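Local coordinates for nitroreductase-like family protein (Bacillus cereus, PDB 2I7H) that belongs to the nitroreductase-like family of flavoproteins and binds flavin mononucleotide in pockets shared by the two subunits of a dimer, at residues V13-R18 with Q124-W128; L37-A43 with A118-F123; F89-Q95 with I162-G166. One frame throughout, in Å; residues are numbered along the deposited sequence. Where two conformers were deposited one is given.

Interaction 1: residues V13-R18 with Q124-W128; sequences VIKERR and QLLAW. With FMN (flavin mononucleotide), chain G.
R17 and W128 come together where helix 10-16 runs out: R17 is the first residue to leave helical geometry, and its CA lies 6.0 Å from the CA of W128, while V13 sits level with L125 one turn back. The indole of W128 is swung under this turn by a chi1 of -171°, with CG opposite the backbone N. R17 CA rests over one ring face, 3.7 Å from the centroid of the five-membered ring in a CH-pi contact, and the backbone N of R18 lies over the same face near its rim, 3.5 Å from W128 CZ3. Upstream, V13 CG1 reaches the carbonyl O of L125 at 3.6 Å, and both methyls of L125 pack on I14. In this nitroreductase-family fold the turn carries basic residues to the flavin phosphate. The R17 chain, bent at chi2 and chi3, passes Q124 with its guanidinium nearly parallel to the Q124 amide, 11° apart. NH1 and NH2 of R17 both donate to FMN O3P, each at 3.0 Å, and O3P lies in the guanidinium plane; NH2 adds a weak bond to O2P. S19, R21, K137 and S138 also bind the FMN, together with N45 and H46 of the second subunit.

Interaction 2: residues L37-A43 with A118-F123; sequences LNDATWA and AFMQNF
A40 and F119 meet at the tight centre of this contact, where helix 30-40 lies against the long helix 106-129. The methyl of A40 points toward the other helix: its CB is 3.4 Å from the carbonyl O of F119 and also touches the CB atoms of N122 and F123. With so small a side chain the backbones come close, and A40 CA is 5.0 Å from F123 CA. F119 reaches across to the other segment. Its chi1 of 166° sets CG opposite the backbone N and brings the ring edge against the backbone of L37-T41, where F119 CE1 is 3.5 Å from the carbonyl O of L37 and the N of T41 lies in the ring plane. One methyl of L37, CD2, bridges the two phenyl rings, 3.7 Å from F119 CZ and 3.8 Å from F123 CD1. A43 closes the tight part, its CB 3.5 Å from F119 N and also against A118 and N122 ND2. The single hydrogen bond across the contact runs from N122 ND2 to the carbonyl O of A40, 3.0 Å long and fairly straight at 163°. The acceptor lies close to the N122 amide plane, though the donor is tilted 25° from the carbonyl plane, and the bond holds the amide against A40. In the nitroreductase fold helix 106-129 is a central helix packed on the sheet, and F123 and M120 meet strand 157-167 from it. On the looser side N38, D39 and W42, all partly exposed, have little or no contact with 118-123 and turn instead toward the second subunit: N38 OD1 accepts from I180 N there, and R177 of that subunit bonds to the carbonyls of T41 and A43.

Interaction 3: residues F89-Q95 with I162-G166; sequences FLSTPAQ and ILHIG
H164 stands between F89 and Q95, which meet its ring in different ways. The imidazole points an edge at the face of the F89 phenyl in a T-shaped pair, planes at 87° and centroids 4.8 Å apart; the leading atom is H164 CE1, 3.5 Å from F89 CZ. Q95 covers a face of the same imidazole instead. Its CG lies 3.7 Å from the ring centroid in a CH-pi contact, and a bend at chi2 folds the amide back past the ring, the two planes 66° apart. That amide is held by a bond within its own segment: Q95 NE2 donates to the carbonyl O of F89 at 3.2 Å and 173°, in the carbonyl plane on a lone pair, linking the helix end to the strand that follows. A methyl of T92, CG2, touches the imidazole edge and lies 3.8 Å from H164 CB.

The backbones beneath belong to neighbouring antiparallel strands, 94-101 and 157-167, the two inner strands of the antiparallel sheet as formed within this chain, in a nitroreductase-family fold. A94 and I165 form a hydrogen-bonded pair, with I165 N to A94 O at 3.0 Å and a weak return bond from A94 N to I165 O. Q95 and H164 are the adjoining non-hydrogen-bonded pair; directly opposite each other, their side chains share one face, toward helices 62-71 and 75-90. On the other face A94 and I165 lie side by side, and I165 turns toward F123 of helix 106-129. At the strand entrance P93 sets its ring against the opposite backbone, CD 3.3 Å from I165 O, with CG close to the CA of G166.

Overall arrangement
Helix 106-129 is the common element: interactions 1 and 2 use successive turns of it, their centres about 12 Å apart, and they meet where L126 CD1 packs on A40 and D39. Interaction 3 lies about 17 Å from interaction 1 and 18 Å from interaction 2, centre to centre, but its L163 packs on Q124, M120 and F123, tying the sheet to that same helix. All three are mostly buried, yet their settings differ. Interactions 1 and 2 also touch the second subunit, and interaction 1 adds hydrogen bonds from an arginine to the flavin phosphate. Interaction 2 is largely apolar, with one hydrogen bond from an asparagine amide to a backbone carbonyl. Interaction 3, touched by no other chain, combines strand pairing with aromatic packing.

Interaction 1: residues V13-R18 with Q124-W128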
loop_
_atom_site.group_PDB
_atom_site.type_symbol
_atom_site.label_atom_id
_atom_site.label_comp_id
_atom_site.label_asym_id
_atom_site.label_seq_id
_atom_site.Cartn_x
_atom_site.Cartn_y
_atom_site.Cartn_z
ATOM N N VAL A 13 7.122 11.616 -8.618
ATOM C CA VAL A 13 6.326 11.825 -7.411
ATOM C C VAL A 13 6.638 10.770 -6.332
ATOM O O VAL A 13 6.905 11.125 -5.162
ATOM C CB VAL A 13 4.818 11.845 -7.765
ATOM C CG1 VAL A 13 3.970 12.081 -6.536
ATOM C CG2 VAL A 13 4.549 12.940 -8.839
ATOM N N ILE A 14 6.634 9.492 -6.736
ATOM C CA ILE A 14 6.946 8.372 -5.838
ATOM C C ILE A 14 8.316 8.552 -5.153
ATOM O O ILE A 14 8.457 8.338 -3.951
ATOM C CB ILE A 14 6.895 7.003 -6.584
ATOM C CG1 ILE A 14 5.431 6.638 -6.911
ATOM C CG2 ILE A 14 7.605 5.932 -5.792
ATOM C CD1 ILE A 14 5.201 5.403 -7.765
ATOM N N LYS A 15 9.318 8.946 -5.922
ATOM C CA LYS A 15 10.668 9.109 -5.377
ATOM C C LYS A 15 10.919 10.424 -4.637
ATOM O O LYS A 15 11.842 10.506 -3.810
ATOM C CB LYS A 15 11.715 8.920 -6.470
ATOM C CG LYS A 15 11.608 7.581 -7.214
ATOM C CD LYS A 15 12.898 7.259 -7.963
ATOM C CE LYS A 15 13.353 8.422 -8.841
ATOM N NZ LYS A 15 12.544 8.521 -10.091
ATOM N N GLU A 16 10.111 11.438 -4.909
ATOM C CA GLU A 16 10.320 12.750 -4.316
ATOM C C GLU A 16 9.486 12.937 -3.044
ATOM O O GLU A 16 9.896 13.654 -2.142
ATOM C CB GLU A 16 10.059 13.858 -5.349
ATOM C CG GLU A 16 11.156 13.981 -6.416
ATOM C CD GLU A 16 10.859 15.019 -7.515
ATOM O OE1 GLU A 16 9.823 15.728 -7.429
ATOM O OE2 GLU A 16 11.676 15.139 -8.471
ATOM N N ARG A 17 8.327 12.285 -2.979
ATOM C CA ARG A 17 7.516 12.222 -1.755
ATOM C C ARG A 17 8.367 11.985 -0.513
ATOM O O ARG A 17 9.213 11.087 -0.479
ATOM C CB ARG A 17 6.447 11.107 -1.868
ATOM C CG ARG A 17 5.429 11.057 -0.721
ATOM C CD ARG A 17 4.997 9.595 -0.351
ATOM N NE ARG A 17 6.149 8.723 -0.054
ATOM C CZ ARG A 17 6.792 8.623 1.119
ATOM N NH1 ARG A 17 6.430 9.344 2.172
ATOM N NH2 ARG A 17 7.849 7.812 1.235
ATOM N N ARG A 18 8.151 12.826 0.491
ATOM C CA ARG A 18 8.781 12.676 1.797
ATOM C C ARG A 18 7.700 12.738 2.858
ATOM O O ARG A 18 6.716 13.472 2.710
ATOM C CB ARG A 18 9.776 13.818 2.079
ATOM C CG ARG A 18 10.913 14.016 1.095
ATOM C CD ARG A 18 12.047 13.049 1.366
ATOM N NE ARG A 18 11.844 11.926 0.470
ATOM C CZ ARG A 18 12.432 11.785 -0.714
ATOM N NH1 ARG A 18 13.354 12.653 -1.145
ATOM N NH2 ARG A 18 12.106 10.744 -1.443
ATOM N N GLN A 124 -1.084 9.660 -0.326
ATOM C CA GLN A 124 0.173 10.353 -0.035
ATOM C C GLN A 124 0.801 10.899 -1.318
ATOM O O GLN A 124 1.308 12.017 -1.327
ATOM C CB GLN A 124 1.136 9.433 0.698
ATOM C CG GLN A 124 0.806 9.149 2.185
ATOM C CD GLN A 124 2.052 8.530 2.878
ATOM O OE1 GLN A 124 2.685 7.638 2.323
ATOM N NE2 GLN A 124 2.423 9.037 4.035
ATOM N N LEU A 125 0.702 10.117 -2.397
ATOM C CA LEU A 125 1.188 10.493 -3.723
ATOM C C LEU A 125 0.382 11.638 -4.331
ATOM O O LEU A 125 0.929 12.646 -4.754
ATOM C CB LEU A 125 1.179 9.262 -4.657
ATOM C CG LEU A 125 2.162 8.164 -4.282
ATOM C CD1 LEU A 125 2.059 6.942 -5.229
ATOM C CD2 LEU A 125 3.576 8.736 -4.215
ATOM N N LEU A 126 -0.929 11.465 -4.346
ATOM C CA LEU A 126 -1.876 12.508 -4.721
ATOM C C LEU A 126 -1.661 13.832 -3.988
ATOM O O LEU A 126 -1.684 14.901 -4.608
ATOM C CB LEU A 126 -3.312 11.994 -4.521
ATOM C CG LEU A 126 -3.706 10.858 -5.476
ATOM C CD1 LEU A 126 -4.857 10.030 -4.968
ATOM C CD2 LEU A 126 -4.038 11.387 -6.872
ATOM N N ALA A 127 -1.460 13.756 -2.673
ATOM C CA ALA A 127 -1.232 14.945 -1.868
ATOM C C ALA A 127 0.103 15.598 -2.237
ATOM O O ALA A 127 0.176 16.805 -2.420
ATOM C CB ALA A 127 -1.336 14.613 -0.332
ATOM N N TRP A 128 1.161 14.798 -2.373
ATOM C CA TRP A 128 2.484 15.338 -2.733
ATOM C C TRP A 128 2.423 16.180 -4.018
ATOM O O TRP A 128 3.085 17.212 -4.127
ATOM C CB TRP A 128 3.531 14.218 -2.900
ATOM C CG TRP A 128 4.892 14.784 -3.050
ATOM C CD1 TRP A 128 5.595 14.985 -4.222
ATOM C CD2 TRP A 128 5.707 15.312 -1.993
ATOM N NE1 TRP A 128 6.797 15.589 -3.944
ATOM C CE2 TRP A 128 6.898 15.798 -2.589
ATOM C CE3 TRP A 128 5.550 15.407 -0.592
ATOM C CZ2 TRP A 128 7.946 16.362 -1.830
ATOM C CZ3 TRP A 128 6.576 15.984 0.165
ATOM C CH2 TRP A 128 7.777 16.437 -0.468
HETATM N N1 FMN G . 6.698 8.197 10.867
HETATM C C2 FMN G . 6.600 8.722 12.153
HETATM O O2 FMN G . 7.212 9.748 12.441
HETATM N N3 FMN G . 5.810 8.093 13.100
HETATM C C4 FMN G . 5.132 6.935 12.737
HETATM O O4 FMN G . 4.643 6.213 13.590
HETATM C C4A FMN G . 5.236 6.421 11.454
HETATM N N5 FMN G . 4.543 5.265 11.135
HETATM C C5A FMN G . 4.652 4.728 9.856
HETATM C C6 FMN G . 3.937 3.575 9.598
HETATM C C7 FMN G . 3.949 2.958 8.365
HETATM C C7M FMN G . 2.928 1.887 8.121
HETATM C C8 FMN G . 4.723 3.519 7.352
HETATM C C8M FMN G . 4.646 2.901 5.982
HETATM C C9 FMN G . 5.461 4.703 7.606
HETATM C C9A FMN G . 5.444 5.329 8.868
HETATM N N10 FMN G . 6.161 6.518 9.199
HETATM C C10 FMN G . 6.029 7.052 10.493
HETATM C "C1'" FMN G . 7.279 7.067 8.334
HETATM C "C2'" FMN G . 8.617 6.402 8.677
HETATM O "O2'" FMN G . 8.978 6.719 9.991
HETATM C "C3'" FMN G . 9.832 6.635 7.740
HETATM O "O3'" FMN G . 10.811 7.526 8.239
HETATM C "C4'" FMN G . 9.518 7.146 6.358
HETATM O "O4'" FMN G . 8.399 6.500 5.805
HETATM C "C5'" FMN G . 10.749 6.932 5.483
HETATM O "O5'" FMN G . 11.041 8.210 4.948
HETATM P P FMN G . 10.040 8.871 3.852
HETATM O O1P FMN G . 10.229 10.377 3.863
HETATM O O2P FMN G . 10.467 8.318 2.517
HETATM O O3P FMN G . 8.574 8.514 4.069
#

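Interaction 2: residues L37-A43 with A118-F123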
loop_
_atom_site.group_PDB
_atom_site.type_symbol
_atom_site.label_atom_id
_atom_site.label_comp_id
_atom_site.label_asym_id
_atom_site.label_seq_id
_atom_site.Cartn_x
_atom_site.Cartn_y
_atom_site.Cartn_z
ATOM N N LEU A 37 -8.865 12.178 -1.447
ATOM C CA LEU A 37 -9.304 10.895 -0.918
ATOM C C LEU A 37 -10.144 10.147 -1.942
ATOM O O LEU A 37 -10.042 8.934 -2.036
ATOM C CB LEU A 37 -10.112 11.050 0.363
ATOM C CG LEU A 37 -9.416 11.459 1.658
ATOM C CD1 LEU A 37 -10.431 12.150 2.651
ATOM C CD2 LEU A 37 -8.686 10.297 2.291
ATOM N N ASN A 38 -10.967 10.877 -2.700
ATOM C CA ASN A 38 -11.783 10.265 -3.742
ATOM C C ASN A 38 -10.931 9.675 -4.869
ATOM O O ASN A 38 -11.180 8.543 -5.312
ATOM C CB ASN A 38 -12.855 11.223 -4.269
ATOM C CG ASN A 38 -14.175 11.032 -3.579
ATOM O OD1 ASN A 38 -14.546 9.892 -3.269
ATOM N ND2 ASN A 38 -14.911 12.140 -3.323
ATOM N N ASP A 39 -9.908 10.416 -5.293
ATOM C CA ASP A 39 -8.924 9.873 -6.213
ATOM C C ASP A 39 -8.209 8.637 -5.659
ATOM O O ASP A 39 -7.953 7.678 -6.407
ATOM C CB ASP A 39 -7.907 10.940 -6.620
ATOM C CG ASP A 39 -8.512 12.025 -7.476
ATOM O OD1 ASP A 39 -9.651 11.861 -7.992
ATOM O OD2 ASP A 39 -7.844 13.074 -7.610
ATOM N N ALA A 40 -7.906 8.655 -4.353
ATOM C CA ALA A 40 -7.192 7.546 -3.699
ATOM C C ALA A 40 -8.019 6.270 -3.698
ATOM O O ALA A 40 -7.448 5.175 -3.631
ATOM C CB ALA A 40 -6.736 7.909 -2.239
ATOM N N THR A 41 -9.355 6.401 -3.773
ATOM C CA THR A 41 -10.230 5.220 -3.702
ATOM C C THR A 41 -10.014 4.258 -4.867
ATOM O O THR A 41 -10.455 3.128 -4.823
ATOM C CB THR A 41 -11.753 5.542 -3.520
ATOM O OG1 THR A 41 -12.214 6.302 -4.626
ATOM C CG2 THR A 41 -12.027 6.310 -2.215
ATOM N N TRP A 42 -9.291 4.684 -5.887
ATOM C CA TRP A 42 -8.992 3.811 -7.011
ATOM C C TRP A 42 -7.837 2.880 -6.669
ATOM O O TRP A 42 -7.073 2.490 -7.507
ATOM C CB TRP A 42 -8.746 4.641 -8.288
ATOM C CG TRP A 42 -10.005 5.214 -8.759
ATOM C CD1 TRP A 42 -10.507 6.429 -8.446
ATOM C CD2 TRP A 42 -10.999 4.558 -9.579
ATOM N NE1 TRP A 42 -11.750 6.594 -9.039
ATOM C CE2 TRP A 42 -12.073 5.455 -9.728
ATOM C CE3 TRP A 42 -11.071 3.305 -10.196
ATOM C CZ2 TRP A 42 -13.217 5.147 -10.487
ATOM C CZ3 TRP A 42 -12.189 2.995 -10.950
ATOM C CH2 TRP A 42 -13.266 3.908 -11.075
ATOM N N ALA A 43 -7.730 2.504 -5.415
ATOM C CA ALA A 43 -6.732 1.543 -4.976
ATOM C C ALA A 43 -7.232 0.149 -5.340
ATOM O O ALA A 43 -8.444 -0.074 -5.378
ATOM C CB ALA A 43 -6.526 1.693 -3.459
ATOM N N ALA A 118 -2.759 0.511 0.255
ATOM C CA ALA A 118 -2.672 0.987 -1.115
ATOM C C ALA A 118 -3.413 2.342 -1.268
ATOM O O ALA A 118 -2.904 3.246 -1.918
ATOM C CB ALA A 118 -3.223 -0.116 -2.172
ATOM N N PHE A 119 -4.613 2.445 -0.686
ATOM C CA PHE A 119 -5.394 3.688 -0.605
ATOM C C PHE A 119 -4.605 4.814 0.063
ATOM O O PHE A 119 -4.576 5.937 -0.448
ATOM C CB PHE A 119 -6.723 3.384 0.114
ATOM C CG PHE A 119 -7.492 4.587 0.585
ATOM C CD1 PHE A 119 -8.332 5.280 -0.280
ATOM C CD2 PHE A 119 -7.459 4.956 1.930
ATOM C CE1 PHE A 119 -9.031 6.341 0.162
ATOM C CE2 PHE A 119 -8.147 6.018 2.380
ATOM C CZ PHE A 119 -8.940 6.738 1.507
HETATM N N MSE A 120 -3.914 4.511 1.165
HETATM C CA MSE A 120 -3.153 5.530 1.904
HETATM C C MSE A 120 -1.932 6.004 1.157
HETATM O O MSE A 120 -1.629 7.197 1.165
HETATM C CB MSE A 120 -2.752 5.053 3.312
HETATM C CG MSE A 120 -3.937 4.921 4.244
HETATM SE SE MSE A 120 -3.545 4.213 6.035
HETATM C CE MSE A 120 -2.666 5.739 6.783
ATOM N N GLN A 121 -1.237 5.063 0.531
ATOM C CA GLN A 121 -0.115 5.380 -0.313
ATOM C C GLN A 121 -0.538 6.208 -1.539
ATOM O O GLN A 121 0.112 7.197 -1.852
ATOM C CB GLN A 121 0.640 4.117 -0.734
ATOM C CG GLN A 121 1.738 4.376 -1.772
ATOM C CD GLN A 121 2.893 5.223 -1.279
ATOM O OE1 GLN A 121 3.867 5.439 -2.015
ATOM N NE2 GLN A 121 2.800 5.724 -0.058
ATOM N N ASN A 122 -1.639 5.809 -2.192
ATOM C CA ASN A 122 -2.245 6.619 -3.249
ATOM C C ASN A 122 -2.444 8.039 -2.768
ATOM O O ASN A 122 -2.078 8.987 -3.446
ATOM C CB ASN A 122 -3.633 6.100 -3.599
ATOM C CG ASN A 122 -3.623 4.951 -4.564
ATOM O OD1 ASN A 122 -2.617 4.610 -5.187
ATOM N ND2 ASN A 122 -4.787 4.345 -4.707
ATOM N N PHE A 123 -3.076 8.167 -1.599
ATOM C CA PHE A 123 -3.398 9.468 -1.039
ATOM C C PHE A 123 -2.134 10.298 -0.841
ATOM O O PHE A 123 -2.124 11.487 -1.142
ATOM C CB PHE A 123 -4.108 9.353 0.308
ATOM C CG PHE A 123 -4.358 10.677 0.919
ATOM C CD1 PHE A 123 -5.487 11.446 0.532
ATOM C CD2 PHE A 123 -3.439 11.225 1.798
ATOM C CE1 PHE A 123 -5.675 12.694 1.074
ATOM C CE2 PHE A 123 -3.631 12.475 2.336
ATOM C CZ PHE A 123 -4.733 13.214 1.984
#

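Interaction 3: residues F89-Q95 with I162-G166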
loop_
_atom_site.group_PDB
_atom_site.type_symbol
_atom_site.label_atom_id
_atom_site.label_comp_id
_atom_site.label_asym_id
_atom_site.label_seq_id
_atom_site.Cartn_x
_atom_site.Cartn_y
_atom_site.Cartn_z
ATOM N N PHE A 89 -0.342 18.446 17.361
ATOM C CA PHE A 89 -1.583 18.131 16.667
ATOM C C PHE A 89 -2.319 19.422 16.303
ATOM O O PHE A 89 -3.094 19.480 15.343
ATOM C CB PHE A 89 -2.486 17.290 17.584
ATOM C CG PHE A 89 -2.265 15.820 17.497
ATOM C CD1 PHE A 89 -1.023 15.266 17.764
ATOM C CD2 PHE A 89 -3.328 14.965 17.198
ATOM C CE1 PHE A 89 -0.824 13.893 17.702
ATOM C CE2 PHE A 89 -3.136 13.588 17.154
ATOM C CZ PHE A 89 -1.874 13.049 17.407
ATOM N N LEU A 90 -2.099 20.446 17.111
ATOM C CA LEU A 90 -2.836 21.683 16.976
ATOM C C LEU A 90 -2.139 22.676 16.038
ATOM O O LEU A 90 -2.719 23.712 15.673
ATOM C CB LEU A 90 -3.100 22.267 18.365
ATOM C CG LEU A 90 -4.471 21.930 18.980
ATOM C CD1 LEU A 90 -5.072 20.637 18.543
ATOM C CD2 LEU A 90 -4.455 21.987 20.485
ATOM N N SER A 91 -0.898 22.352 15.654
ATOM C CA SER A 91 -0.187 23.082 14.592
ATOM C C SER A 91 -0.019 22.200 13.366
ATOM O O SER A 91 0.909 22.378 12.565
ATOM C CB SER A 91 1.164 23.637 15.080
ATOM O OG SER A 91 1.857 22.672 15.841
ATOM N N THR A 92 -0.922 21.227 13.250
ATOM C CA THR A 92 -1.035 20.356 12.091
ATOM C C THR A 92 -2.436 20.586 11.557
ATOM O O THR A 92 -3.405 20.357 12.280
ATOM C CB THR A 92 -0.839 18.881 12.483
ATOM O OG1 THR A 92 0.469 18.718 13.036
ATOM C CG2 THR A 92 -1.004 17.941 11.281
ATOM N N PRO A 93 -2.550 21.114 10.328
ATOM C CA PRO A 93 -3.865 21.471 9.763
ATOM C C PRO A 93 -4.962 20.385 9.767
ATOM O O PRO A 93 -6.134 20.709 9.950
ATOM C CB PRO A 93 -3.526 21.908 8.315
ATOM C CG PRO A 93 -2.165 22.396 8.395
ATOM C CD PRO A 93 -1.459 21.505 9.418
ATOM N N ALA A 94 -4.602 19.133 9.526
ATOM C CA ALA A 94 -5.594 18.070 9.445
ATOM C C ALA A 94 -4.967 16.785 9.922
ATOM O O ALA A 94 -3.759 16.572 9.752
ATOM C CB ALA A 94 -6.135 17.922 7.995
ATOM N N GLN A 95 -5.782 15.963 10.576
ATOM C CA GLN A 95 -5.484 14.546 10.817
ATOM C C GLN A 95 -6.565 13.708 10.163
ATOM O O GLN A 95 -7.752 14.051 10.228
ATOM C CB GLN A 95 -5.445 14.210 12.308
ATOM C CG GLN A 95 -4.189 14.640 13.020
ATOM C CD GLN A 95 -4.299 16.023 13.634
ATOM O OE1 GLN A 95 -5.395 16.485 13.991
ATOM N NE2 GLN A 95 -3.144 16.690 13.787
ATOM N N ILE A 162 -2.809 7.076 11.116
ATOM C CA ILE A 162 -3.276 8.446 11.249
ATOM C C ILE A 162 -2.391 9.278 10.360
ATOM O O ILE A 162 -1.189 9.327 10.549
ATOM C CB ILE A 162 -3.281 8.967 12.707
ATOM C CG1 ILE A 162 -4.081 8.000 13.593
ATOM C CG2 ILE A 162 -3.823 10.450 12.750
ATOM C CD1 ILE A 162 -4.365 8.475 15.016
ATOM N N LEU A 163 -2.987 9.905 9.358
ATOM C CA LEU A 163 -2.233 10.763 8.465
ATOM C C LEU A 163 -2.283 12.198 8.972
ATOM O O LEU A 163 -3.357 12.725 9.214
ATOM C CB LEU A 163 -2.791 10.696 7.043
ATOM C CG LEU A 163 -2.714 9.405 6.251
ATOM C CD1 LEU A 163 -3.885 9.436 5.309
ATOM C CD2 LEU A 163 -1.376 9.330 5.490
ATOM N N HIS A 164 -1.109 12.799 9.146
ATOM C CA HIS A 164 -0.967 14.198 9.567
ATOM C C HIS A 164 -0.568 15.001 8.343
ATOM O O HIS A 164 0.358 14.638 7.644
ATOM C CB HIS A 164 0.059 14.329 10.684
ATOM C CG HIS A 164 -0.396 13.715 11.975
ATOM N ND1 HIS A 164 -0.639 14.459 13.107
ATOM C CD2 HIS A 164 -0.662 12.426 12.310
ATOM C CE1 HIS A 164 -1.013 13.658 14.091
ATOM N NE2 HIS A 164 -1.043 12.422 13.629
ATOM N N ILE A 165 -1.298 16.066 8.069
ATOM C CA ILE A 165 -1.297 16.663 6.739
ATOM C C ILE A 165 -1.238 18.178 6.815
ATOM O O ILE A 165 -1.889 18.785 7.652
ATOM C CB ILE A 165 -2.590 16.291 5.965
ATOM C CG1 ILE A 165 -2.819 14.784 5.980
ATOM C CG2 ILE A 165 -2.563 16.839 4.528
ATOM C CD1 ILE A 165 -4.293 14.376 5.893
ATOM N N GLY A 166 -0.470 18.781 5.916
ATOM C CA GLY A 166 -0.521 20.227 5.710
ATOM C C GLY A 166 0.548 20.682 4.746
ATOM O O GLY A 166 1.395 19.886 4.318
#